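Local structure of GCN5-related N-acetyltransferase (Kribbella flavida, 4IUS) at residues A[91-96]-A[248-253]. The protein probably transfers an acyl group other than an amino-acyl group, most likely acetyl, as a member of the GCN5-related N-acetyltransferase family. The protein carries 1 engineered substitution. Residues are numbered along the deposited sequence; the frame is centred on the assembly and turned at random.
Sequences YVLVEH and VHLGDP
Leu-250 meets the helix chiefly through its CD2 methyl, which lies against two consecutive residues of 91-96. That methyl is 4.0 Å from CB of Leu-93 and 3.9 Å from CG2 of Val-94, both carbon-to-carbon van der Waals separations between aliphatic side chains, and no polar atom takes part. Val-94 reaches it because its CG1 stands anti to the backbone N (chi1 171°), which leaves CG2 anti to the carbonyl carbon; the two side chains cross at roughly a right angle. Only 114 Å² is buried in all, and the backbones stay well separated, with CA of Val-94 8.0 Å from CA of Leu-250.

The tight part is on the Leu-93 side: this leucine and Leu-250 are both buried, both touch Leu-81 of strand 78-82, and Leu-93 also packs on Val-59 of helix 59-71. Val-94 marks the looser side; it is partly exposed, although Ile-100 of strand 99-109 touches both it and Leu-250. Tyr-91 and Glu-95, joined by a bond from Glu-95 N to Tyr-91 O (3.1 Å), lie on the exposed side of the helix. Backbone hydrogen bonds between Leu-250 and Ala-79 and between Gly-251 and Thr-99 place strand 242-251 between two antiparallel neighbours; helix 89-95 packs over this edge part of the eight-stranded mixed sheet, in a beta-alpha-beta crossover (78-82, 89-95, 99-109) with strand 242-251 inserted between its parallel strands.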
loop_
_atom_site.group_PDB
_atom_site.type_symbol
_atom_site.label_atom_id
_atom_site.label_comp_id
_atom_site.label_asym_id
_atom_site.label_seq_id
_atom_site.Cartn_x
_atom_site.Cartn_y
_atom_site.Cartn_z
ATOM N N TYR A 91 13.908 -11.995 9.163
ATOM C CA TYR A 91 14.943 -13.016 9.094
ATOM C C TYR A 91 14.510 -14.291 9.817
ATOM O O TYR A 91 14.846 -15.385 9.373
ATOM C CB TYR A 91 16.259 -12.537 9.685
ATOM C CG TYR A 91 17.062 -11.629 8.785
ATOM C CD1 TYR A 91 17.289 -11.944 7.441
ATOM C CD2 TYR A 91 17.763 -10.593 9.336
ATOM C CE1 TYR A 91 18.116 -11.142 6.659
ATOM C CE2 TYR A 91 18.559 -9.769 8.564
ATOM C CZ TYR A 91 18.734 -10.055 7.229
ATOM O OH TYR A 91 19.529 -9.240 6.480
ATOM N N VAL A 92 13.737 -14.175 10.893
ATOM C CA VAL A 92 13.233 -15.375 11.575
ATOM C C VAL A 92 12.210 -16.094 10.660
ATOM O O VAL A 92 12.185 -17.306 10.561
ATOM C CB VAL A 92 12.700 -15.069 12.962
ATOM C CG1 VAL A 92 12.293 -16.383 13.645
ATOM C CG2 VAL A 92 13.760 -14.338 13.815
ATOM N N LEU A 93 11.371 -15.330 9.933
ATOM C CA LEU A 93 10.450 -15.933 8.975
ATOM C C LEU A 93 11.180 -16.669 7.866
ATOM O O LEU A 93 10.753 -17.738 7.418
ATOM C CB LEU A 93 9.515 -14.888 8.371
ATOM C CG LEU A 93 8.528 -14.248 9.313
ATOM C CD1 LEU A 93 7.744 -13.166 8.603
ATOM C CD2 LEU A 93 7.583 -15.329 9.838
ATOM N N VAL A 94 12.294 -16.105 7.395
ATOM C CA VAL A 94 13.088 -16.751 6.346
ATOM C C VAL A 94 13.651 -18.075 6.861
ATOM O O VAL A 94 13.635 -19.096 6.186
ATOM C CB VAL A 94 14.198 -15.829 5.827
ATOM C CG1 VAL A 94 15.148 -16.581 4.904
ATOM C CG2 VAL A 94 13.571 -14.653 5.082
ATOM N N GLU A 95 14.146 -18.060 8.083
ATOM C CA GLU A 95 14.699 -19.260 8.713
ATOM C C GLU A 95 13.662 -20.394 8.745
ATOM O O GLU A 95 14.003 -21.570 8.650
ATOM C CB GLU A 95 15.205 -18.900 10.103
ATOM C CG GLU A 95 15.827 -20.015 10.892
ATOM C CD GLU A 95 16.119 -19.602 12.340
ATOM O OE1 GLU A 95 15.554 -18.590 12.864
ATOM O OE2 GLU A 95 16.848 -20.366 13.013
ATOM N N HIS A 96 12.397 -20.043 8.882
ATOM C CA HIS A 96 11.302 -21.003 8.953
ATOM C C HIS A 96 10.509 -21.109 7.659
ATOM O O HIS A 96 9.349 -21.498 7.630
ATOM C CB HIS A 96 10.463 -20.736 10.196
ATOM C CG HIS A 96 11.291 -20.897 11.441
ATOM N ND1 HIS A 96 11.760 -22.109 11.834
ATOM C CD2 HIS A 96 11.836 -19.954 12.311
ATOM C CE1 HIS A 96 12.590 -21.936 12.879
ATOM N NE2 HIS A 96 12.623 -20.622 13.188
ATOM N N VAL A 248 9.311 -5.116 3.810
ATOM C CA VAL A 248 9.877 -6.426 3.482
ATOM C C VAL A 248 8.710 -7.301 3.020
ATOM O O VAL A 248 7.728 -7.406 3.723
ATOM C CB VAL A 248 10.528 -7.097 4.706
ATOM C CG1 VAL A 248 11.303 -8.318 4.196
ATOM C CG2 VAL A 248 11.515 -6.140 5.428
ATOM N N HIS A 249 8.806 -7.837 1.811
ATOM C CA HIS A 249 7.760 -8.677 1.222
ATOM C C HIS A 249 8.312 -10.076 1.125
ATOM O O HIS A 249 9.344 -10.306 0.509
ATOM C CB HIS A 249 7.367 -8.166 -0.170
ATOM C CG HIS A 249 6.690 -6.830 -0.160
ATOM N ND1 HIS A 249 6.182 -6.272 -1.281
ATOM C CD2 HIS A 249 6.332 -6.003 0.885
ATOM C CE1 HIS A 249 5.611 -5.093 -0.960
ATOM N NE2 HIS A 249 5.701 -4.922 0.355
ATOM N N LEU A 250 7.632 -11.011 1.768
ATOM C CA LEU A 250 8.018 -12.410 1.866
ATOM C C LEU A 250 6.947 -13.325 1.294
ATOM O O LEU A 250 5.754 -13.053 1.440
ATOM C CB LEU A 250 8.233 -12.820 3.334
ATOM C CG LEU A 250 9.217 -11.962 4.138
ATOM C CD1 LEU A 250 8.551 -10.888 5.004
ATOM C CD2 LEU A 250 10.083 -12.892 4.994
ATOM N N GLY A 251 7.381 -14.425 0.702
ATOM C CA GLY A 251 6.458 -15.431 0.263
ATOM C C GLY A 251 6.826 -16.839 0.720
ATOM O O GLY A 251 7.992 -17.164 0.875
ATOM N N ASP A 252 5.820 -17.686 0.871
ATOM C CA ASP A 252 6.017 -19.111 1.089
ATOM C C ASP A 252 6.460 -19.785 -0.205
ATOM O O ASP A 252 6.369 -19.233 -1.309
ATOM C CB ASP A 252 4.754 -19.767 1.626
ATOM C CG ASP A 252 4.786 -20.011 3.100
ATOM O OD1 ASP A 252 5.678 -19.533 3.801
ATOM O OD2 ASP A 252 3.830 -20.664 3.579
ATOM N N PRO A 253 6.898 -21.044 -0.097
ATOM C CA PRO A 253 7.275 -21.781 -1.300
ATOM C C PRO A 253 6.085 -21.979 -2.240
ATOM O O PRO A 253 4.930 -22.029 -1.805
ATOM C CB PRO A 253 7.762 -23.133 -0.751
ATOM C CG PRO A 253 8.178 -22.834 0.637
ATOM C CD PRO A 253 7.214 -21.784 1.129
#